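Local structure of pyridine synthase TbtD (Thermobispora bispora, 5WA4) at residues 47-59 with 104-118. The protein probably forms the central pyridine ring of the thiopeptide thiomuracin by a formal [4+2] aza-cycloaddition on a peptide substrate, whose leader segment it binds. Sequence-based numbering, arbitrary orientation.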
# COMPACT_ATOMS: atom_id res chain seq x y z
N LEU E 47 -38.20 10.91 -2.17
CA LEU E 47 -37.12 9.99 -2.50
C LEU E 47 -37.50 8.52 -2.25
O LEU E 47 -38.29 8.21 -1.33
CB LEU E 47 -35.87 10.33 -1.68
CG LEU E 47 -35.25 11.72 -1.83
CD1 LEU E 47 -34.28 11.96 -0.69
CD2 LEU E 47 -34.58 11.88 -3.18
N ARG E 48 -36.92 7.61 -3.05
CA ARG E 48 -37.01 6.18 -2.73
C ARG E 48 -35.87 5.76 -1.82
O ARG E 48 -34.76 6.29 -1.93
CB ARG E 48 -36.96 5.33 -3.99
CG ARG E 48 -37.80 5.85 -5.10
CD ARG E 48 -37.49 5.12 -6.35
NE ARG E 48 -38.28 5.64 -7.46
CZ ARG E 48 -38.85 4.89 -8.39
NH1 ARG E 48 -38.75 3.58 -8.31
NH2 ARG E 48 -39.52 5.44 -9.40
N HIS E 49 -36.14 4.81 -0.94
CA HIS E 49 -35.12 4.18 -0.12
C HIS E 49 -35.52 2.74 0.29
O HIS E 49 -36.70 2.39 0.31
CB HIS E 49 -34.84 5.02 1.13
CG HIS E 49 -33.51 4.73 1.76
ND1 HIS E 49 -33.35 3.80 2.76
CD2 HIS E 49 -32.28 5.23 1.50
CE1 HIS E 49 -32.07 3.74 3.10
NE2 HIS E 49 -31.40 4.61 2.35
N TRP E 50 -34.50 1.95 0.68
CA TRP E 50 -34.59 0.53 0.96
C TRP E 50 -34.83 0.14 2.41
O TRP E 50 -35.28 -0.98 2.69
CB TRP E 50 -33.30 -0.17 0.51
CG TRP E 50 -32.03 0.44 1.05
CD1 TRP E 50 -31.27 1.39 0.45
CD2 TRP E 50 -31.37 0.13 2.30
NE1 TRP E 50 -30.19 1.71 1.23
CE2 TRP E 50 -30.22 0.96 2.36
CE3 TRP E 50 -31.64 -0.74 3.36
CZ2 TRP E 50 -29.34 0.92 3.45
CZ3 TRP E 50 -30.76 -0.77 4.44
CH2 TRP E 50 -29.62 0.06 4.47
N ARG E 51 -34.51 1.02 3.34
CA ARG E 51 -34.38 0.60 4.72
C ARG E 51 -35.72 0.29 5.37
O ARG E 51 -36.65 1.10 5.31
CB ARG E 51 -33.64 1.66 5.52
CG ARG E 51 -32.90 1.11 6.71
CD ARG E 51 -32.41 2.23 7.58
NE ARG E 51 -33.24 2.49 8.75
CZ ARG E 51 -33.46 3.71 9.22
NH1 ARG E 51 -32.93 4.74 8.59
NH2 ARG E 51 -34.22 3.89 10.31
N ARG E 52 -35.79 -0.88 5.99
CA ARG E 52 -37.02 -1.38 6.60
C ARG E 52 -38.12 -1.60 5.57
O ARG E 52 -39.31 -1.53 5.90
CB ARG E 52 -37.50 -0.42 7.69
CG ARG E 52 -36.45 -0.12 8.73
CD ARG E 52 -37.08 -0.09 10.10
NE ARG E 52 -38.13 0.92 10.16
CZ ARG E 52 -39.10 0.91 11.07
NH1 ARG E 52 -39.16 -0.09 11.96
NH2 ARG E 52 -40.02 1.88 11.06
N GLY E 53 -37.73 -1.83 4.32
CA GLY E 53 -38.66 -2.15 3.26
C GLY E 53 -38.83 -1.02 2.27
O GLY E 53 -38.95 0.14 2.68
N PRO E 54 -38.88 -1.36 0.96
CA PRO E 54 -38.97 -0.42 -0.16
C PRO E 54 -40.00 0.63 0.18
O PRO E 54 -41.13 0.25 0.48
CB PRO E 54 -39.46 -1.29 -1.33
CG PRO E 54 -39.14 -2.66 -0.93
CD PRO E 54 -39.27 -2.72 0.55
N HIS E 55 -39.62 1.90 0.20
CA HIS E 55 -40.57 2.93 0.58
C HIS E 55 -40.27 4.24 -0.05
O HIS E 55 -39.35 4.35 -0.84
CB HIS E 55 -40.62 3.10 2.09
CG HIS E 55 -39.35 3.61 2.69
ND1 HIS E 55 -38.42 2.78 3.27
CD2 HIS E 55 -38.87 4.87 2.82
CE1 HIS E 55 -37.41 3.50 3.73
NE2 HIS E 55 -37.66 4.77 3.47
N LEU E 56 -41.09 5.22 0.29
CA LEU E 56 -40.92 6.57 -0.20
C LEU E 56 -40.71 7.48 0.98
O LEU E 56 -41.33 7.29 2.03
CB LEU E 56 -42.12 7.05 -1.01
CG LEU E 56 -42.15 6.57 -2.46
CD1 LEU E 56 -43.03 7.47 -3.34
CD2 LEU E 56 -40.72 6.48 -2.99
N ARG E 57 -39.82 8.44 0.80
CA ARG E 57 -39.59 9.48 1.79
C ARG E 57 -40.14 10.77 1.23
O ARG E 57 -39.69 11.21 0.16
CB ARG E 57 -38.10 9.58 2.13
CG ARG E 57 -37.75 9.02 3.49
CD ARG E 57 -36.94 7.73 3.43
NE ARG E 57 -35.50 7.94 3.42
CZ ARG E 57 -34.63 7.40 4.28
NH1 ARG E 57 -35.03 6.62 5.28
NH2 ARG E 57 -33.34 7.68 4.16
N ILE E 58 -41.14 11.34 1.89
CA ILE E 58 -41.67 12.64 1.44
C ILE E 58 -41.15 13.81 2.30
O ILE E 58 -41.21 13.79 3.54
CB ILE E 58 -43.22 12.65 1.43
CG1 ILE E 58 -43.76 11.69 0.37
CG2 ILE E 58 -43.75 14.06 1.13
CD1 ILE E 58 -45.17 11.27 0.61
N TYR E 59 -40.64 14.83 1.62
CA TYR E 59 -40.18 16.03 2.29
C TYR E 59 -41.02 17.22 1.85
O TYR E 59 -41.12 17.48 0.66
CB TYR E 59 -38.70 16.29 1.98
CG TYR E 59 -37.78 15.14 2.36
CD1 TYR E 59 -37.30 15.01 3.65
CD2 TYR E 59 -37.40 14.19 1.41
CE1 TYR E 59 -36.46 13.96 3.99
CE2 TYR E 59 -36.57 13.15 1.74
CZ TYR E 59 -36.10 13.03 3.02
OH TYR E 59 -35.26 11.98 3.34
N LEU E 104 -25.39 -2.51 2.57
CA LEU E 104 -25.68 -1.19 2.09
C LEU E 104 -25.53 -0.20 3.24
O LEU E 104 -25.10 0.94 3.03
CB LEU E 104 -27.09 -1.11 1.49
CG LEU E 104 -27.45 -1.92 0.25
CD1 LEU E 104 -28.93 -1.66 -0.08
CD2 LEU E 104 -26.57 -1.62 -0.95
N ALA E 105 -25.86 -0.62 4.46
CA ALA E 105 -25.84 0.33 5.58
C ALA E 105 -24.39 0.73 5.92
O ALA E 105 -24.14 1.86 6.33
CB ALA E 105 -26.55 -0.23 6.79
N GLU E 106 -23.46 -0.21 5.75
CA GLU E 106 -22.04 0.08 5.87
C GLU E 106 -21.59 1.03 4.77
O GLU E 106 -20.86 1.99 5.01
CB GLU E 106 -21.24 -1.21 5.81
CG GLU E 106 -19.75 -1.08 5.93
CD GLU E 106 -19.04 -2.42 5.79
OE1 GLU E 106 -19.72 -3.45 5.54
OE2 GLU E 106 -17.79 -2.44 5.92
N LEU E 107 -22.06 0.77 3.56
CA LEU E 107 -21.69 1.54 2.38
C LEU E 107 -22.23 2.97 2.36
O LEU E 107 -21.50 3.90 2.03
CB LEU E 107 -22.15 0.80 1.13
CG LEU E 107 -21.09 0.41 0.11
CD1 LEU E 107 -19.97 -0.34 0.81
CD2 LEU E 107 -21.73 -0.41 -1.06
N GLU E 108 -23.51 3.15 2.69
CA GLU E 108 -24.14 4.47 2.65
C GLU E 108 -24.12 5.13 4.02
O GLU E 108 -24.69 6.20 4.20
CB GLU E 108 -25.61 4.39 2.16
CG GLU E 108 -25.91 3.46 0.99
CD GLU E 108 -27.37 3.60 0.46
OE1 GLU E 108 -28.23 4.18 1.18
OE2 GLU E 108 -27.66 3.12 -0.68
N GLY E 109 -23.49 4.47 4.99
CA GLY E 109 -23.57 4.87 6.39
C GLY E 109 -24.98 5.25 6.78
O GLY E 109 -25.29 6.44 6.80
N GLU E 110 -25.84 4.28 7.09
CA GLU E 110 -27.25 4.63 7.18
C GLU E 110 -27.78 4.91 8.58
O GLU E 110 -28.40 5.96 8.80
CB GLU E 110 -28.11 3.54 6.53
CG GLU E 110 -29.61 3.70 6.79
CD GLU E 110 -30.25 4.98 6.23
OE1 GLU E 110 -29.58 5.71 5.46
OE2 GLU E 110 -31.42 5.26 6.56
N ASP E 111 -27.57 3.98 9.50
CA ASP E 111 -28.03 4.15 10.90
C ASP E 111 -29.54 4.03 11.05
O ASP E 111 -30.31 4.77 10.43
CB ASP E 111 -27.59 5.49 11.50
CG ASP E 111 -26.18 5.48 11.99
OD1 ASP E 111 -25.66 4.38 12.30
OD2 ASP E 111 -25.57 6.57 12.05
N GLY E 112 -29.94 3.12 11.92
CA GLY E 112 -31.33 2.86 12.21
C GLY E 112 -31.52 1.36 12.14
O GLY E 112 -30.64 0.64 11.67
N PRO E 113 -32.67 0.88 12.64
CA PRO E 113 -32.97 -0.54 12.50
C PRO E 113 -32.99 -0.96 11.05
O PRO E 113 -33.38 -0.16 10.21
CB PRO E 113 -34.35 -0.66 13.13
CG PRO E 113 -34.35 0.41 14.18
CD PRO E 113 -33.62 1.56 13.53
N LEU E 114 -32.51 -2.16 10.76
CA LEU E 114 -32.67 -2.75 9.44
C LEU E 114 -33.83 -3.71 9.48
O LEU E 114 -34.52 -3.87 8.48
CB LEU E 114 -31.40 -3.47 9.01
CG LEU E 114 -30.12 -2.65 8.95
CD1 LEU E 114 -28.97 -3.49 8.41
CD2 LEU E 114 -30.33 -1.40 8.08
N MET E 115 -33.99 -4.35 10.65
CA MET E 115 -35.06 -5.28 11.04
C MET E 115 -35.70 -4.80 12.34
O MET E 115 -35.00 -4.25 13.18
CB MET E 115 -34.51 -6.69 11.28
CG MET E 115 -34.23 -7.52 10.06
SD MET E 115 -35.75 -7.99 9.21
CE MET E 115 -35.40 -7.24 7.63
N PRO E 116 -37.01 -5.02 12.54
CA PRO E 116 -38.13 -5.47 11.71
C PRO E 116 -38.62 -4.39 10.75
O PRO E 116 -38.63 -3.22 11.15
CB PRO E 116 -39.23 -5.76 12.74
CG PRO E 116 -38.50 -5.99 14.01
CD PRO E 116 -37.37 -5.03 13.96
N TRP E 117 -39.05 -4.76 9.54
CA TRP E 117 -39.61 -3.78 8.60
C TRP E 117 -40.79 -3.01 9.20
O TRP E 117 -41.51 -3.49 10.08
CB TRP E 117 -40.06 -4.45 7.29
CG TRP E 117 -38.91 -4.84 6.39
CD1 TRP E 117 -37.60 -4.92 6.75
CD2 TRP E 117 -38.97 -5.20 5.00
NE1 TRP E 117 -36.84 -5.31 5.67
CE2 TRP E 117 -37.65 -5.48 4.58
CE3 TRP E 117 -40.01 -5.29 4.06
CZ2 TRP E 117 -37.34 -5.86 3.28
CZ3 TRP E 117 -39.70 -5.67 2.75
CH2 TRP E 117 -38.38 -5.95 2.37
N SER E 118 -40.95 -1.78 8.73
CA SER E 118 -42.17 -1.00 8.94
C SER E 118 -43.32 -1.74 8.27
O SER E 118 -43.12 -2.43 7.27
CB SER E 118 -41.99 0.41 8.36
OG SER E 118 -43.22 1.04 8.08
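Trp50 of 47-59 takes Leu104 CD1 of 104-118 over one face, 3.7 Å from the centroid of its five-membered ring and almost on the ring normal, a CH-pi contact; His49 CE1 and Arg51 CB rest on the opposite face. At the ring's edge come Leu114 CD2, beside CZ3, and the carboxylate of Glu108, whose OE1 accepts a hydrogen bond from Trp50 NE1 at 3.2 Å. Glu108 OE1 sits close to the indole plane, but the N-H reaches it from above the carboxylate plane, and His49 NE2 reaches the same OE1 weakly. Trp117 carries Gly53 CA over the centre of its six-membered ring, 3.5 Å from the centroid, with Arg52 C over the same face, nearer the rim.

The Arg51 guanidinium shows how one cation can tie a loop together. Arg51 NH1 forms a salt bridge with Glu110 OE2 at 2.6 Å, in the guanidinium plane and on the anti side of the carboxylate, while Asp111 O and Gly112 CA lie over one face. A bend at chi3 (100°) turns Arg51 NE to Pro113 O for a hydrogen bond of 3.0 Å. Arg57 NH2 adds a long second ion pair to Glu110 OE2, and Arg51, Arg57 and Glu110 thus form a salt-bridge network. Farther along, Ser118 N donates to Arg52 O at 3.3 Å, on a lone pair in the carbonyl plane; Ser118 OG turns instead to Asp16.

Asp111 and Pro113 also pack against the bound peptide. The whole joins the type II turn Trp50-Gly53, within the beta hairpin of strands 44-49 and 55-62 at one side of the four-stranded antiparallel sheet, to the loop leaving helix 98-107.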